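Long-range contacts in uncharacterized protein BF1531 (PDB 3SLR), which is of unknown function, its N-terminal part carrying a magnesium-binding phosphatase domain that probably hydrolyses ester bonds: residues A[227-232]-A[277-282]; A[332-337]-A[354-359]. All coordinates share one frame; numbering follows the deposited sequence.

Contact 1: A[227-232]-A[277-282]; sequences LDLDNT and VCSKNN. With MG (magnesium ion), chain C; MG (magnesium ion), chain B.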
loop_
_atom_site.group_PDB
_atom_site.type_symbol
_atom_site.label_atom_id
_atom_site.label_comp_id
_atom_site.label_asym_id
_atom_site.label_seq_id
_atom_site.Cartn_x
_atom_site.Cartn_y
_atom_site.Cartn_z
ATOM N N LEU A 227 13.036 -4.962 14.521
ATOM C CA LEU A 227 14.058 -3.987 14.156
ATOM C C LEU A 227 15.455 -4.378 14.614
ATOM O O LEU A 227 15.663 -4.731 15.765
ATOM C CB LEU A 227 13.725 -2.633 14.787
ATOM C CG LEU A 227 12.390 -2.017 14.365
ATOM C CD1 LEU A 227 11.972 -0.917 15.339
ATOM C CD2 LEU A 227 12.466 -1.497 12.931
ATOM N N ASP A 228 16.418 -4.280 13.712
ATOM C CA ASP A 228 17.808 -4.223 14.121
ATOM C C ASP A 228 18.036 -2.833 14.750
ATOM O O ASP A 228 17.214 -1.940 14.583
ATOM C CB ASP A 228 18.701 -4.446 12.902
ATOM C CG ASP A 228 20.159 -4.207 13.200
ATOM O OD1 ASP A 228 20.724 -4.961 14.023
ATOM O OD2 ASP A 228 20.731 -3.270 12.610
ATOM N N LEU A 229 19.122 -2.654 15.493
ATOM C CA LEU A 229 19.398 -1.356 16.109
ATOM C C LEU A 229 20.467 -0.571 15.344
ATOM O O LEU A 229 20.167 0.435 14.698
ATOM C CB LEU A 229 19.794 -1.528 17.583
ATOM C CG LEU A 229 18.728 -2.096 18.530
ATOM C CD1 LEU A 229 19.291 -2.300 19.947
ATOM C CD2 LEU A 229 17.472 -1.217 18.564
ATOM N N ASP A 230 21.714 -1.028 15.404
ATOM C CA ASP A 230 22.817 -0.242 14.836
ATOM C C ASP A 230 22.648 0.017 13.335
ATOM O O ASP A 230 22.551 -0.915 12.533
ATOM C CB ASP A 230 24.171 -0.906 15.106
ATOM C CG ASP A 230 24.573 -0.864 16.576
ATOM O OD1 ASP A 230 24.304 0.143 17.284
ATOM O OD2 ASP A 230 25.195 -1.848 17.027
ATOM N N ASN A 231 22.634 1.292 12.965
ATOM C CA ASN A 231 22.495 1.700 11.574
ATOM C C ASN A 231 21.148 1.327 10.958
ATOM O O ASN A 231 20.970 1.399 9.748
ATOM C CB ASN A 231 23.669 1.201 10.730
ATOM C CG ASN A 231 24.970 1.897 11.098
ATOM O OD1 ASN A 231 25.008 3.124 11.277
ATOM N ND2 ASN A 231 26.039 1.120 11.236
ATOM N N THR A 232 20.199 0.958 11.811
ATOM C CA THR A 232 18.830 0.727 11.372
ATOM C C THR A 232 17.910 1.781 11.977
ATOM O O THR A 232 17.273 2.540 11.231
ATOM C CB THR A 232 18.358 -0.728 11.678
ATOM O OG1 THR A 232 19.178 -1.640 10.946
ATOM C CG2 THR A 232 16.920 -0.936 11.237
ATOM N N VAL A 277 12.719 -5.937 19.027
ATOM C CA VAL A 277 14.102 -5.681 18.646
ATOM C C VAL A 277 14.849 -7.006 18.512
ATOM O O VAL A 277 14.631 -7.935 19.297
ATOM C CB VAL A 277 14.811 -4.734 19.671
ATOM C CG1 VAL A 277 16.327 -4.772 19.494
ATOM C CG2 VAL A 277 14.289 -3.302 19.526
ATOM N N CYS A 278 15.705 -7.099 17.499
ATOM C CA CYS A 278 16.561 -8.263 17.305
ATOM C C CYS A 278 17.933 -7.782 16.859
ATOM O O CYS A 278 18.126 -7.384 15.713
ATOM C CB CYS A 278 15.967 -9.228 16.264
ATOM S SG CYS A 278 16.894 -10.808 16.130
ATOM N N SER A 279 18.883 -7.800 17.791
ATOM C CA SER A 279 20.150 -7.111 17.604
ATOM C C SER A 279 21.336 -7.950 18.094
ATOM O O SER A 279 21.234 -8.657 19.096
ATOM C CB SER A 279 20.099 -5.768 18.343
ATOM O OG SER A 279 21.347 -5.084 18.326
ATOM N N LYS A 280 22.444 -7.877 17.364
ATOM C CA LYS A 280 23.717 -8.456 17.787
ATOM C C LYS A 280 24.376 -7.448 18.721
ATOM O O LYS A 280 25.058 -6.534 18.266
ATOM C CB LYS A 280 24.611 -8.677 16.563
ATOM C CG LYS A 280 25.087 -10.107 16.312
ATOM C CD LYS A 280 23.943 -11.060 16.085
ATOM C CE LYS A 280 24.380 -12.354 15.377
ATOM N NZ LYS A 280 24.775 -12.164 13.942
ATOM N N ASN A 281 24.137 -7.596 20.022
ATOM C CA ASN A 281 24.648 -6.668 21.025
ATOM C C ASN A 281 24.496 -7.264 22.414
ATOM O O ASN A 281 23.669 -8.154 22.642
ATOM C CB ASN A 281 23.869 -5.338 20.994
ATOM C CG ASN A 281 24.494 -4.292 20.076
ATOM O OD1 ASN A 281 23.819 -3.734 19.200
ATOM N ND2 ASN A 281 25.769 -4.005 20.282
ATOM N N ASN A 282 25.301 -6.768 23.344
ATOM C CA ASN A 282 25.029 -6.951 24.750
ATOM C C ASN A 282 23.710 -6.261 25.087
ATOM O O ASN A 282 23.485 -5.112 24.686
ATOM C CB ASN A 282 26.180 -6.357 25.569
ATOM C CG ASN A 282 25.874 -6.300 27.050
ATOM O OD1 ASN A 282 25.393 -5.284 27.559
ATOM N ND2 ASN A 282 26.145 -7.397 27.752
HETATM MG MG MG C . 22.877 -4.630 15.102
HETATM MG MG MG B . 22.818 -3.104 11.865
HETATM O O HOH W 1 24.989 -4.492 15.956
HETATM O O HOH W 2 22.714 -6.781 14.685
HETATM O O HOH W 3 24.991 -2.760 10.760
HETATM O O HOH W 4 24.146 -4.011 13.362
HETATM O O HOH W 5 22.796 -5.417 11.323
HETATM O O HOH W 6 21.851 -3.730 16.471
#

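Contact 2: A[332-337]-A[354-359]; sequences VFLDDN and PELPED. With MG (magnesium ion), chain B.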
loop_
_atom_site.group_PDB
_atom_site.type_symbol
_atom_site.label_atom_id
_atom_site.label_comp_id
_atom_site.label_asym_id
_atom_site.label_seq_id
_atom_site.Cartn_x
_atom_site.Cartn_y
_atom_site.Cartn_z
ATOM N N VAL A 332 7.535 -8.546 9.820
ATOM C CA VAL A 332 8.438 -7.801 8.953
ATOM C C VAL A 332 9.741 -7.579 9.722
ATOM O O VAL A 332 9.715 -7.179 10.870
ATOM C CB VAL A 332 7.852 -6.427 8.592
ATOM C CG1 VAL A 332 8.825 -5.640 7.732
ATOM C CG2 VAL A 332 6.529 -6.581 7.871
ATOM N N PHE A 333 10.873 -7.856 9.089
ATOM C CA PHE A 333 12.177 -7.681 9.722
ATOM C C PHE A 333 13.029 -6.679 8.950
ATOM O O PHE A 333 13.269 -6.863 7.754
ATOM C CB PHE A 333 12.884 -9.044 9.806
ATOM C CG PHE A 333 14.329 -8.972 10.256
ATOM C CD1 PHE A 333 14.666 -8.429 11.486
ATOM C CD2 PHE A 333 15.339 -9.501 9.457
ATOM C CE1 PHE A 333 15.991 -8.389 11.905
ATOM C CE2 PHE A 333 16.663 -9.463 9.871
ATOM C CZ PHE A 333 16.989 -8.908 11.088
ATOM N N LEU A 334 13.471 -5.627 9.642
ATOM C CA LEU A 334 14.315 -4.580 9.055
ATOM C C LEU A 334 15.731 -4.595 9.624
ATOM O O LEU A 334 15.927 -4.449 10.831
ATOM C CB LEU A 334 13.692 -3.204 9.285
ATOM C CG LEU A 334 12.309 -2.985 8.659
ATOM C CD1 LEU A 334 11.801 -1.586 9.021
ATOM C CD2 LEU A 334 12.367 -3.156 7.158
ATOM N N ASP A 335 16.713 -4.751 8.738
ATOM C CA ASP A 335 18.118 -4.829 9.128
ATOM C C ASP A 335 18.979 -4.257 7.997
ATOM O O ASP A 335 18.778 -4.581 6.832
ATOM C CB ASP A 335 18.488 -6.297 9.427
ATOM C CG ASP A 335 19.799 -6.435 10.183
ATOM O OD1 ASP A 335 20.776 -5.740 9.818
ATOM O OD2 ASP A 335 19.853 -7.250 11.137
ATOM N N ASP A 336 19.913 -3.375 8.339
ATOM C CA ASP A 336 20.748 -2.696 7.348
ATOM C C ASP A 336 21.825 -3.620 6.777
ATOM O O ASP A 336 22.442 -3.306 5.767
ATOM C CB ASP A 336 21.443 -1.486 7.995
ATOM C CG ASP A 336 22.476 -1.912 9.001
ATOM O OD1 ASP A 336 22.052 -2.474 10.021
ATOM O OD2 ASP A 336 23.698 -1.743 8.770
ATOM N N ASN A 337 22.061 -4.749 7.434
ATOM C CA ASN A 337 23.110 -5.683 7.017
ATOM C C ASN A 337 22.571 -6.754 6.059
ATOM O O ASN A 337 21.724 -7.550 6.448
ATOM C CB ASN A 337 23.690 -6.367 8.259
ATOM C CG ASN A 337 24.943 -7.163 7.959
ATOM O OD1 ASN A 337 25.030 -7.857 6.947
ATOM N ND2 ASN A 337 25.931 -7.065 8.851
ATOM N N PRO A 354 12.463 -6.702 3.918
ATOM C CA PRO A 354 12.658 -5.690 2.874
ATOM C C PRO A 354 14.125 -5.451 2.548
ATOM O O PRO A 354 14.971 -5.436 3.444
ATOM C CB PRO A 354 12.026 -4.442 3.483
ATOM C CG PRO A 354 10.923 -4.991 4.318
ATOM C CD PRO A 354 11.528 -6.242 4.954
ATOM N N GLU A 355 14.406 -5.271 1.263
ATOM C CA GLU A 355 15.758 -5.012 0.784
ATOM C C GLU A 355 16.060 -3.523 0.951
ATOM O O GLU A 355 16.030 -2.757 -0.015
ATOM C CB GLU A 355 15.875 -5.438 -0.685
ATOM C CG GLU A 355 17.254 -5.286 -1.306
ATOM C CD GLU A 355 18.302 -6.154 -0.629
ATOM O OE1 GLU A 355 17.946 -7.207 -0.071
ATOM O OE2 GLU A 355 19.486 -5.780 -0.653
ATOM N N LEU A 356 16.334 -3.114 2.187
ATOM C CA LEU A 356 16.623 -1.712 2.477
ATOM C C LEU A 356 17.784 -1.207 1.630
ATOM O O LEU A 356 18.776 -1.916 1.440
ATOM C CB LEU A 356 16.981 -1.534 3.950
ATOM C CG LEU A 356 15.870 -1.633 4.995
ATOM C CD1 LEU A 356 16.482 -1.577 6.384
ATOM C CD2 LEU A 356 14.856 -0.512 4.820
ATOM N N PRO A 357 17.668 0.030 1.119
ATOM C CA PRO A 357 18.774 0.643 0.381
ATOM C C PRO A 357 19.920 0.961 1.334
ATOM O O PRO A 357 19.721 0.979 2.547
ATOM C CB PRO A 357 18.156 1.942 -0.147
ATOM C CG PRO A 357 17.104 2.291 0.872
ATOM C CD PRO A 357 16.525 0.948 1.283
ATOM N N GLU A 358 21.107 1.208 0.798
ATOM C CA GLU A 358 22.268 1.433 1.648
ATOM C C GLU A 358 22.217 2.753 2.427
ATOM O O GLU A 358 22.682 2.835 3.572
ATOM C CB GLU A 358 23.554 1.308 0.830
ATOM C CG GLU A 358 24.596 0.427 1.501
ATOM C CD GLU A 358 25.430 -0.364 0.509
ATOM O OE1 GLU A 358 24.988 -0.535 -0.652
ATOM O OE2 GLU A 358 26.531 -0.812 0.897
ATOM N N ASP A 359 21.640 3.785 1.826
ATOM C CA ASP A 359 21.585 5.090 2.472
ATOM C C ASP A 359 20.352 5.212 3.370
ATOM O O ASP A 359 19.222 5.102 2.893
ATOM C CB ASP A 359 21.564 6.177 1.397
ATOM C CG ASP A 359 21.798 7.565 1.955
ATOM O OD1 ASP A 359 21.485 7.815 3.139
ATOM O OD2 ASP A 359 22.289 8.420 1.183
HETATM MG MG MG B . 22.818 -3.104 11.865
HETATM O O HOH W 7 15.270 -5.677 6.112
HETATM O O HOH W 5 22.796 -5.417 11.323
HETATM O O HOH W 8 20.853 -1.740 3.373
HETATM O O HOH W 3 24.991 -2.760 10.760
HETATM O O HOH W 4 24.146 -4.011 13.362
#

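Contact 1: A[227-232]-A[277-282]
The magnesium site of the phosphatase domain lies where strand 224-227 gives way to a loop beside strand 274-280. Leu227 and Val277 form a parallel bridge, and Cys278 N donates to Leu227 O over 2.9 Å. The bond is nearly straight at the hydrogen (171°), but the donor stands above the carbonyl plane. CA-H...O contacts flank it, from Val277 CA to Leu227 O and from Asp228 CA to Cys278 O. Beyond the bridge the first chain leaves the sheet as a loop. Asp228, Asp230 and Thr232 fit the DxDx(T/V) pattern of the haloacid dehalogenase (HAD) superfamily, in keeping with the metals bound here. Asp228, with CG anti to its backbone N (chi1 172°), divides its carboxylate between two ions: OD1 lies 2.4 Å from MG of chain C, OD2 2.2 Å from MG of chain B. Thr232 OG1 donates to the anti lone pair of the same OD2 at 2.8 Å, helping to fix the rotation of the carboxylate. Asp230 binds MG of chain B through its backbone O at 2.3 Å, while its OD1 accepts from Trp234 NE1 and Val238 N. Water 1, a ligand of MG of chain C, donates both to Asp230 OD2 and to Lys280 O; water 2, on the same ion, accepts from Lys280 N. Beneath this polar layer Leu229 crosses Val277 at about a right angle, CG 3.7 Å from Val277 CG1, and its CD1 lies beside Ser279 OG; Phe306 of strand 305-309 touches both Leu229 and Val277.

Contact 2: A[332-337]-A[354-359]
Asp336 OD1 lies 2.1 Å from MG of chain B, and its other oxygen, OD2, accepts from water 3, itself a ligand of that ion. CG sits in the crowded position between backbone N and carbonyl carbon (chi1 69°), which brings OD1 to the ion. Asp335 stands one shell further out: its OD1 accepts a hydrogen bond from metal-bound water 5 and, on its anti lone pair, one from Asn337 N at 2.9 Å (165° at the hydrogen), closing an Asx turn. Its OD2 forms a salt bridge with Lys313. Asn337 in turn caps the N-terminus of helix 338-347.

Behind the metal loop, strand 331-334 packs against 354-359 through apolar groups. The Pro354 ring crosses both Val332 and Leu334 at about a right angle; its CG is 3.7 Å from Leu334 CD2, and its CD is 3.9 Å from Val332 CG1. Leu356 reaches with CD1 to 3.8 Å from Asp335 O, lying against the backbone of the loop. Tyr366 of helix 363-368 packs on Pro354.

Between the backbones, water 7 donates to Phe333 O and Pro354 O and accepts from Asp335 N, so one molecule links the strand end to Pro354 across the contact. The chemistry implies a division of labour: one carboxylate binds the cation directly, while the other, hydrogen-bonded to water 5, probably helps orient it and keeps its negative charge beside Lys313 and the metal.

In the fold
Contacts 1 and 2, with centres 12 Å apart, meet at the C-terminal ends of adjacent parallel strands, 224-227 and 331-334, in the four-stranded sheet of the phosphatase domain. Asp228 N lies 2.9 Å from Leu334 O, a probable hydrogen bond that continues the strand pairing up to the site. MG of chain B joins the two: its six ligands comprise three protein atoms, two from 227-232 and one from 332-337, and waters 3, 4 and 5. The protein oxygens crowd around it, Asp228 OD2 and Asp336 OD1 being 3.0 Å apart, a closeness of like charges that the cation probably offsets. Water 4 also binds MG of chain C, so it bridges the two ions.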